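Local coordinates for selenium-binding protein (Sulfolobus tokodaii, PDB 2ECE) that is of unknown function but belongs to the selenium-binding protein family and may therefore bind selenium, on a beta-propeller scaffold, at residues Pro321-Ile326 / Leu337-Ile342; Ala382-Glu387 / Asn399-Thr404; Ala80-Leu85 / Ser455-Cys460. All coordinates share one frame; numbering follows the deposited sequence.

Interactions 1 and 2 lie side by side in consecutive blades of the beta-propeller, with centres about 9 Å apart. They touch through Gln384. Its OE1 lies 2.6 Å from Thr324 OG1 and its O lies 2.6 Å from Ser338 OG, both probable hydrogen bonds. Interaction 3 is farther away, its centre about 25 Å from that of interaction 2 and 27 Å from that of interaction 1. A probable hydrogen bond of 2.4 Å between Glu387 OE1 and Ser455 OG still joins it to interaction 2. Along the chain, interactions 1 and 2 are both nested inside the long loop that interaction 3 closes. No bound ligand or established active site relates the three.

Interaction 1 (Pro321-Ile326 / Leu337-Ile342); sequences PLVTDI and LSLWGI
Two backbone bonds grip the turn at the end of strand 334-339. Gly341 N donates to Pro321 O at 2.8 Å, and Trp340 N donates to Leu322 O at 3.0 Å. Both donors stand well above the carbonyl plane, so this is not flat sheet pairing. Gly341 packs close here, and a CB on it would crowd Leu322 CG and Pro321 O. Nearer strand 326-328 the pairing becomes sheet-like. Ser338 N meets Asp325 O at 3.2 Å in the carbonyl plane, and Ile326 with Leu337 is an antiparallel non-hydrogen-bonded pair. Their side chains run alongside each other, with Ile326 CG2 3.6 Å from Leu337 CD2. Pro321 CB sits against Leu339 CD2 at 3.7 Å and Ile342 CD1 at 3.8 Å. Buried Ser338 O has no hydrogen-bond partner in the model, but the CA-H of Val323 points at it, with CA 3.2 Å from O. Ser338 OG, between backbone N and carbonyl carbon (chi1 64°), takes a weak bond from Asp325 N; its stronger partner is Gln384 O.

Asp325 is set by a salt bridge to Arg257 and a bond from Leu386 N, and Trp340 NE1 is held by Asn399 O. Val323 and Leu337 rest on Ile282 of strand 280-288 and Ile300 of strand 291-304. The contact joins the loop entering strand 326-328 to the end of strand 334-339 and its following turn, against the preceding blade.

Interaction 2 (Ala382-Glu387 / Asn399-Thr404); sequences APQMLE and NSLYST
The two backbones come close at one point, Gln384 CA to Asn399 CA at 4.8 Å, and then diverge. The setting is one blade of a beta-propeller. Segment 382-387 leads into strand 386-388, while segment 399-404 leaves the adjacent strand 394-398 and runs into helix 403-409.

Gln384 carries the contact. Its CB points toward the other segment. CG is anti to the backbone N (chi1 -154°), and the chain then bends at chi2 (-65°), which brings the side chain over Ser400 O. CG touches Ser400 O at 3.3 Å. NE2 donates to the same oxygen at 3.1 Å, and the bond is fairly straight (161°). The oxygen lies almost in the amide plane of Gln384, while NE2 stands somewhat above the carbonyl plane of Ser400. Leu401 crosses the side chain at about a right angle and sets CD1 3.7 Å from Gln384 CD. The other end of the amide, OE1, is taken by Thr324. NE2 and OE1 thus have partners in two blades, which would hold the amide against rotation. An alanine here would remove both amide bonds and the surface that Leu401 packs on, and would probably loosen the loop around Ser400.

Asn399 adds a tight contact, its CB 3.0 Å from Ala382 O. Its amide turns away, and ND2 bonds to Lys415 O and Thr380 O. Asp406 holds the next two residues, with OD2 bonded to Ser400 OG and OD1 to Leu401 N.

A water completes the bridge. It accepts from Met385 N at 3.0 Å and donates to Ser400 O at 2.7 Å, so this one carbonyl oxygen takes two hydrogen bonds.

Interaction 3 (Ala80-Leu85 / Ser455-Cys460); sequences ACSSAL and SSDSYC
Asp457 reaches from the C-terminal tail into the start of the 3-10 turn 82-85. Its CB points toward the other segment and lies 4.1 Å from Ser82 CB. CG follows anti to the carbonyl carbon (chi1 -68°) and packs 3.5 Å from Cys81 CB. At the tip the two oxygens part. OD1 turns back to its own segment and takes a short bond from Ser456 OG, 2.6 Å, on its anti lone pair. OD2 faces Ser82 and accepts twice. Ser82 N donates to it at 2.9 Å in a nearly straight bond (166°), coming from above the carboxylate plane. Ser82 OG donates to it on the anti lone pair, also at 2.9 Å. A salt bridge from Arg95 to OD2 adds a charged partner. With that guanidinium and the N-H at the start of the turn beside it, the carboxylate is probably kept ionised.

Ser82 is enclosed in turn. Its OG is also bonded to Tyr13 N, and Tyr459 brings CE2 within 3.5 Å of that OG at an oblique angle. Water 2 lies 2.9 Å from Ser82 O and accepts from Cys460 N at 3.1 Å, so it spans the far end of the contact. Ser83 OG and Ser458 OG bond outward, to Cys145 O and Trp195 NE1.

Two disulfides frame the contact. Cys81 is joined to Cys145, and Cys460 to Cys86. The tail follows strand 443-449, which pairs with strand 27-33 in a sheet built from both ends of the chain. Such a sheet is the closure of a beta-propeller ring, and here the tail beyond it is fastened to the loop after strand 77-78 of the next blade.

Interaction 1 (Pro321-Ile326 / Leu337-Ile342)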
loop_
_atom_site.group_PDB
_atom_site.type_symbol
_atom_site.label_atom_id
_atom_site.label_comp_id
_atom_site.label_asym_id
_atom_site.label_seq_id
_atom_site.Cartn_x
_atom_site.Cartn_y
_atom_site.Cartn_z
ATOM N N PRO A 321 -14.650 -10.212 4.594
ATOM C CA PRO A 321 -13.564 -9.634 5.381
ATOM C C PRO A 321 -12.922 -8.476 4.624
ATOM O O PRO A 321 -12.518 -7.485 5.228
ATOM C CB PRO A 321 -12.612 -10.814 5.574
ATOM C CG PRO A 321 -12.854 -11.643 4.343
ATOM C CD PRO A 321 -14.358 -11.613 4.249
ATOM N N LEU A 322 -12.870 -8.601 3.298
ATOM C CA LEU A 322 -12.268 -7.591 2.428
ATOM C C LEU A 322 -10.866 -7.227 2.893
ATOM O O LEU A 322 -10.617 -6.103 3.340
ATOM C CB LEU A 322 -13.127 -6.324 2.374
ATOM C CG LEU A 322 -14.538 -6.446 1.788
ATOM C CD1 LEU A 322 -15.239 -5.091 1.868
ATOM C CD2 LEU A 322 -14.457 -6.932 0.348
ATOM N N VAL A 323 -9.957 -8.189 2.803
ATOM C CA VAL A 323 -8.569 -7.955 3.184
ATOM C C VAL A 323 -7.969 -7.151 2.040
ATOM O O VAL A 323 -7.732 -7.690 0.957
ATOM C CB VAL A 323 -7.809 -9.285 3.355
ATOM C CG1 VAL A 323 -6.325 -9.017 3.608
ATOM C CG2 VAL A 323 -8.407 -10.070 4.534
ATOM N N THR A 324 -7.736 -5.861 2.283
ATOM C CA THR A 324 -7.203 -4.962 1.261
ATOM C C THR A 324 -5.710 -4.626 1.345
ATOM O O THR A 324 -5.118 -4.201 0.350
ATOM C CB THR A 324 -7.986 -3.641 1.252
ATOM O OG1 THR A 324 -7.996 -3.089 2.573
ATOM C CG2 THR A 324 -9.421 -3.869 0.787
ATOM N N ASP A 325 -5.103 -4.789 2.517
ATOM C CA ASP A 325 -3.680 -4.508 2.662
ATOM C C ASP A 325 -2.967 -5.537 3.539
ATOM O O ASP A 325 -3.577 -6.159 4.415
ATOM C CB ASP A 325 -3.456 -3.105 3.249
ATOM C CG ASP A 325 -1.995 -2.662 3.165
ATOM O OD1 ASP A 325 -1.396 -2.838 2.090
ATOM O OD2 ASP A 325 -1.446 -2.130 4.156
ATOM N N ILE A 326 -1.675 -5.721 3.275
ATOM C CA ILE A 326 -0.834 -6.633 4.047
ATOM C C ILE A 326 0.533 -5.973 4.193
ATOM O O ILE A 326 0.919 -5.136 3.367
ATOM C CB ILE A 326 -0.640 -8.012 3.356
ATOM C CG1 ILE A 326 -0.126 -7.822 1.927
ATOM C CG2 ILE A 326 -1.936 -8.795 3.384
ATOM C CD1 ILE A 326 0.419 -9.096 1.292
ATOM N N LEU A 337 -2.538 -8.150 8.476
ATOM C CA LEU A 337 -3.581 -7.960 7.479
ATOM C C LEU A 337 -4.625 -7.023 8.047
ATOM O O LEU A 337 -4.832 -6.961 9.261
ATOM C CB LEU A 337 -4.317 -9.265 7.132
ATOM C CG LEU A 337 -3.788 -10.699 7.069
ATOM C CD1 LEU A 337 -4.869 -11.552 6.405
ATOM C CD2 LEU A 337 -2.499 -10.799 6.293
ATOM N N SER A 338 -5.294 -6.296 7.161
ATOM C CA SER A 338 -6.368 -5.420 7.582
ATOM C C SER A 338 -7.620 -6.039 6.970
ATOM O O SER A 338 -7.569 -6.612 5.878
ATOM C CB SER A 338 -6.157 -4.000 7.050
ATOM O OG SER A 338 -6.197 -3.968 5.630
ATOM N N LEU A 339 -8.731 -5.971 7.692
ATOM C CA LEU A 339 -9.993 -6.493 7.189
ATOM C C LEU A 339 -10.884 -5.269 7.133
ATOM O O LEU A 339 -11.480 -4.868 8.132
ATOM C CB LEU A 339 -10.588 -7.547 8.133
ATOM C CG LEU A 339 -10.109 -8.998 8.003
ATOM C CD1 LEU A 339 -8.682 -9.129 8.516
ATOM C CD2 LEU A 339 -11.041 -9.911 8.801
ATOM N N TRP A 340 -10.947 -4.671 5.952
ATOM C CA TRP A 340 -11.718 -3.461 5.727
ATOM C C TRP A 340 -13.227 -3.676 5.760
ATOM O O TRP A 340 -13.985 -2.719 5.880
ATOM C CB TRP A 340 -11.308 -2.860 4.386
ATOM C CG TRP A 340 -11.759 -1.457 4.196
ATOM C CD1 TRP A 340 -11.369 -0.362 4.918
ATOM C CD2 TRP A 340 -12.639 -0.974 3.176
ATOM N NE1 TRP A 340 -11.949 0.778 4.401
ATOM C CE2 TRP A 340 -12.736 0.428 3.335
ATOM C CE3 TRP A 340 -13.361 -1.591 2.145
ATOM C CZ2 TRP A 340 -13.515 1.222 2.495
ATOM C CZ3 TRP A 340 -14.139 -0.796 1.307
ATOM C CH2 TRP A 340 -14.210 0.592 1.491
ATOM N N GLY A 341 -13.660 -4.928 5.646
ATOM C CA GLY A 341 -15.084 -5.211 5.680
ATOM C C GLY A 341 -15.530 -5.502 7.098
ATOM O O GLY A 341 -16.327 -4.769 7.680
ATOM N N ILE A 342 -14.988 -6.573 7.669
ATOM C CA ILE A 342 -15.333 -6.964 9.026
ATOM C C ILE A 342 -14.883 -5.958 10.091
ATOM O O ILE A 342 -15.622 -5.686 11.042
ATOM C CB ILE A 342 -14.766 -8.369 9.325
ATOM C CG1 ILE A 342 -15.625 -9.409 8.599
ATOM C CG2 ILE A 342 -14.716 -8.616 10.832
ATOM C CD1 ILE A 342 -14.995 -10.766 8.484
#

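Interaction 2 (Ala382-Glu387 / Asn399-Thr404)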
loop_
_atom_site.group_PDB
_atom_site.type_symbol
_atom_site.label_atom_id
_atom_site.label_comp_id
_atom_site.label_asym_id
_atom_site.label_seq_id
_atom_site.Cartn_x
_atom_site.Cartn_y
_atom_site.Cartn_z
ATOM N N ALA A 382 -13.043 1.194 8.389
ATOM C CA ALA A 382 -12.371 0.077 9.047
ATOM C C ALA A 382 -10.884 0.127 8.699
ATOM O O ALA A 382 -10.455 0.985 7.930
ATOM C CB ALA A 382 -12.977 -1.233 8.573
ATOM N N PRO A 383 -10.075 -0.780 9.276
ATOM C CA PRO A 383 -8.641 -0.766 8.962
ATOM C C PRO A 383 -8.433 -1.015 7.469
ATOM O O PRO A 383 -9.134 -1.825 6.864
ATOM C CB PRO A 383 -8.091 -1.912 9.798
ATOM C CG PRO A 383 -9.029 -1.967 10.970
ATOM C CD PRO A 383 -10.373 -1.792 10.309
ATOM N N GLN A 384 -7.572 -0.216 6.855
ATOM C CA GLN A 384 -7.251 -0.403 5.449
ATOM C C GLN A 384 -5.724 -0.480 5.306
ATOM O O GLN A 384 -5.132 -1.553 5.427
ATOM C CB GLN A 384 -7.851 0.745 4.643
ATOM C CG GLN A 384 -8.162 0.431 3.196
ATOM C CD GLN A 384 -6.915 0.143 2.376
ATOM O OE1 GLN A 384 -6.412 -0.981 2.362
ATOM N NE2 GLN A 384 -6.405 1.166 1.700
ATOM N N MET A 385 -5.087 0.663 5.089
ATOM C CA MET A 385 -3.637 0.679 4.954
ATOM C C MET A 385 -2.974 0.494 6.308
ATOM O O MET A 385 -3.470 0.970 7.329
ATOM C CB MET A 385 -3.137 1.985 4.328
ATOM C CG MET A 385 -3.313 2.070 2.825
ATOM S SD MET A 385 -2.815 0.580 1.943
ATOM C CE MET A 385 -1.015 0.656 2.080
ATOM N N LEU A 386 -1.847 -0.211 6.301
ATOM C CA LEU A 386 -1.080 -0.471 7.512
ATOM C C LEU A 386 0.374 -0.120 7.249
ATOM O O LEU A 386 0.826 -0.126 6.100
ATOM C CB LEU A 386 -1.120 -1.964 7.874
ATOM C CG LEU A 386 -2.445 -2.706 8.032
ATOM C CD1 LEU A 386 -2.187 -4.207 8.136
ATOM C CD2 LEU A 386 -3.159 -2.197 9.274
ATOM N N GLU A 387 1.105 0.198 8.307
ATOM C CA GLU A 387 2.531 0.443 8.161
ATOM C C GLU A 387 3.194 0.076 9.477
ATOM O O GLU A 387 2.653 0.349 10.547
ATOM C CB GLU A 387 2.839 1.883 7.782
ATOM C CG GLU A 387 4.255 1.993 7.231
ATOM C CD GLU A 387 4.584 0.833 6.305
ATOM O OE1 GLU A 387 4.173 0.873 5.125
ATOM O OE2 GLU A 387 5.233 -0.141 6.765
ATOM N N ASN A 399 -7.899 4.349 7.430
ATOM C CA ASN A 399 -9.147 3.674 7.044
ATOM C C ASN A 399 -9.823 3.852 5.691
ATOM O O ASN A 399 -10.908 3.302 5.481
ATOM C CB ASN A 399 -10.184 3.984 8.123
ATOM C CG ASN A 399 -10.486 5.470 8.217
ATOM O OD1 ASN A 399 -9.598 6.308 8.017
ATOM N ND2 ASN A 399 -11.736 5.807 8.524
ATOM N N SER A 400 -9.222 4.607 4.781
ATOM C CA SER A 400 -9.832 4.815 3.479
ATOM C C SER A 400 -9.227 3.915 2.402
ATOM O O SER A 400 -8.024 3.678 2.392
ATOM C CB SER A 400 -9.690 6.280 3.075
ATOM O OG SER A 400 -10.159 6.477 1.757
ATOM N N LEU A 401 -10.072 3.430 1.492
ATOM C CA LEU A 401 -9.629 2.557 0.409
ATOM C C LEU A 401 -9.572 3.317 -0.916
ATOM O O LEU A 401 -8.533 3.378 -1.573
ATOM C CB LEU A 401 -10.579 1.355 0.267
ATOM C CG LEU A 401 -10.289 0.370 -0.877
ATOM C CD1 LEU A 401 -8.932 -0.288 -0.657
ATOM C CD2 LEU A 401 -11.387 -0.689 -0.951
ATOM N N TYR A 402 -10.710 3.884 -1.303
ATOM C CA TYR A 402 -10.822 4.641 -2.544
ATOM C C TYR A 402 -12.126 5.459 -2.493
ATOM O O TYR A 402 -13.186 4.937 -2.151
ATOM C CB TYR A 402 -10.813 3.681 -3.747
ATOM C CG TYR A 402 -10.761 4.380 -5.092
ATOM C CD1 TYR A 402 -11.930 4.824 -5.716
ATOM C CD2 TYR A 402 -9.541 4.653 -5.714
ATOM C CE1 TYR A 402 -11.883 5.527 -6.927
ATOM C CE2 TYR A 402 -9.484 5.352 -6.920
ATOM C CZ TYR A 402 -10.659 5.787 -7.520
ATOM O OH TYR A 402 -10.612 6.482 -8.708
ATOM N N SER A 403 -12.025 6.743 -2.819
ATOM C CA SER A 403 -13.158 7.670 -2.791
ATOM C C SER A 403 -14.544 7.060 -3.004
ATOM O O SER A 403 -15.368 7.055 -2.097
ATOM C CB SER A 403 -12.937 8.788 -3.815
ATOM O OG SER A 403 -12.830 8.260 -5.125
ATOM N N THR A 404 -14.797 6.541 -4.200
ATOM C CA THR A 404 -16.099 5.968 -4.509
ATOM C C THR A 404 -16.398 4.624 -3.861
ATOM O O THR A 404 -17.563 4.298 -3.630
ATOM C CB THR A 404 -16.299 5.862 -6.030
ATOM O OG1 THR A 404 -15.165 5.219 -6.624
ATOM C CG2 THR A 404 -16.462 7.253 -6.630
HETATM O O HOH W 1 -5.994 3.324 4.155
#

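Interaction 3 (Ala80-Leu85 / Ser455-Cys460)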
loop_
_atom_site.group_PDB
_atom_site.type_symbol
_atom_site.label_atom_id
_atom_site.label_comp_id
_atom_site.label_asym_id
_atom_site.label_seq_id
_atom_site.Cartn_x
_atom_site.Cartn_y
_atom_site.Cartn_z
ATOM N N ALA A 80 14.605 7.963 -2.994
ATOM C CA ALA A 80 15.691 7.005 -2.823
ATOM C C ALA A 80 15.615 6.340 -1.461
ATOM O O ALA A 80 15.096 6.912 -0.499
ATOM C CB ALA A 80 17.050 7.704 -2.986
ATOM N N CYS A 81 16.141 5.125 -1.380
ATOM C CA CYS A 81 16.118 4.400 -0.129
ATOM C C CYS A 81 17.260 3.390 -0.015
ATOM O O CYS A 81 18.251 3.498 -0.730
ATOM C CB CYS A 81 14.755 3.733 0.043
ATOM S SG CYS A 81 14.187 2.638 -1.298
ATOM N N SER A 82 17.123 2.412 0.879
ATOM C CA SER A 82 18.179 1.420 1.091
ATOM C C SER A 82 18.695 0.729 -0.172
ATOM O O SER A 82 19.842 0.272 -0.216
ATOM C CB SER A 82 17.712 0.369 2.103
ATOM O OG SER A 82 17.515 0.962 3.378
ATOM N N SER A 83 17.850 0.652 -1.195
ATOM C CA SER A 83 18.233 0.016 -2.450
ATOM C C SER A 83 19.436 0.707 -3.090
ATOM O O SER A 83 20.096 0.126 -3.950
ATOM C CB SER A 83 17.057 0.032 -3.425
ATOM O OG SER A 83 16.652 1.369 -3.696
ATOM N N ALA A 84 19.722 1.938 -2.667
ATOM C CA ALA A 84 20.852 2.693 -3.214
ATOM C C ALA A 84 22.199 2.069 -2.849
ATOM O O ALA A 84 23.216 2.357 -3.485
ATOM C CB ALA A 84 20.810 4.140 -2.723
ATOM N N LEU A 85 22.204 1.231 -1.818
ATOM C CA LEU A 85 23.424 0.570 -1.379
ATOM C C LEU A 85 23.705 -0.672 -2.221
ATOM O O LEU A 85 24.716 -1.349 -2.028
ATOM C CB LEU A 85 23.318 0.192 0.098
ATOM C CG LEU A 85 23.231 1.375 1.073
ATOM C CD1 LEU A 85 23.054 0.858 2.490
ATOM C CD2 LEU A 85 24.492 2.227 0.973
ATOM N N SER A 455 7.478 -1.096 4.347
ATOM C CA SER A 455 7.038 -1.242 2.959
ATOM C C SER A 455 7.642 -0.192 2.037
ATOM O O SER A 455 7.299 -0.117 0.858
ATOM C CB SER A 455 5.509 -1.171 2.864
ATOM O OG SER A 455 5.042 0.166 2.959
ATOM N N SER A 456 8.559 0.602 2.572
ATOM C CA SER A 456 9.186 1.664 1.800
ATOM C C SER A 456 10.542 1.302 1.203
ATOM O O SER A 456 10.939 1.879 0.192
ATOM C CB SER A 456 9.372 2.897 2.680
ATOM O OG SER A 456 10.342 2.643 3.683
ATOM N N ASP A 457 11.242 0.355 1.834
ATOM C CA ASP A 457 12.582 -0.048 1.407
ATOM C C ASP A 457 12.756 -1.524 1.077
ATOM O O ASP A 457 12.096 -2.385 1.650
ATOM C CB ASP A 457 13.603 0.270 2.507
ATOM C CG ASP A 457 13.802 1.748 2.728
ATOM O OD1 ASP A 457 12.794 2.476 2.840
ATOM O OD2 ASP A 457 14.972 2.174 2.805
ATOM N N SER A 458 13.663 -1.803 0.148
ATOM C CA SER A 458 14.006 -3.178 -0.201
ATOM C C SER A 458 15.519 -3.199 0.017
ATOM O O SER A 458 16.175 -2.163 -0.078
ATOM C CB SER A 458 13.634 -3.518 -1.652
ATOM O OG SER A 458 14.218 -2.618 -2.569
ATOM N N TYR A 459 16.073 -4.362 0.326
ATOM C CA TYR A 459 17.500 -4.435 0.613
ATOM C C TYR A 459 18.291 -5.362 -0.310
ATOM O O TYR A 459 17.729 -6.281 -0.913
ATOM C CB TYR A 459 17.666 -4.849 2.075
ATOM C CG TYR A 459 16.734 -4.084 2.995
ATOM C CD1 TYR A 459 15.442 -4.549 3.260
ATOM C CD2 TYR A 459 17.113 -2.858 3.537
ATOM C CE1 TYR A 459 14.549 -3.808 4.035
ATOM C CE2 TYR A 459 16.228 -2.107 4.315
ATOM C CZ TYR A 459 14.951 -2.586 4.555
ATOM O OH TYR A 459 14.074 -1.835 5.298
ATOM N N CYS A 460 19.592 -5.105 -0.430
ATOM C CA CYS A 460 20.440 -5.936 -1.275
ATOM C C CYS A 460 21.373 -6.853 -0.492
ATOM O O CYS A 460 22.151 -7.596 -1.082
ATOM C CB CYS A 460 21.259 -5.075 -2.241
ATOM S SG CYS A 460 20.407 -4.817 -3.828
HETATM O O HOH W 2 20.629 -2.381 0.521
#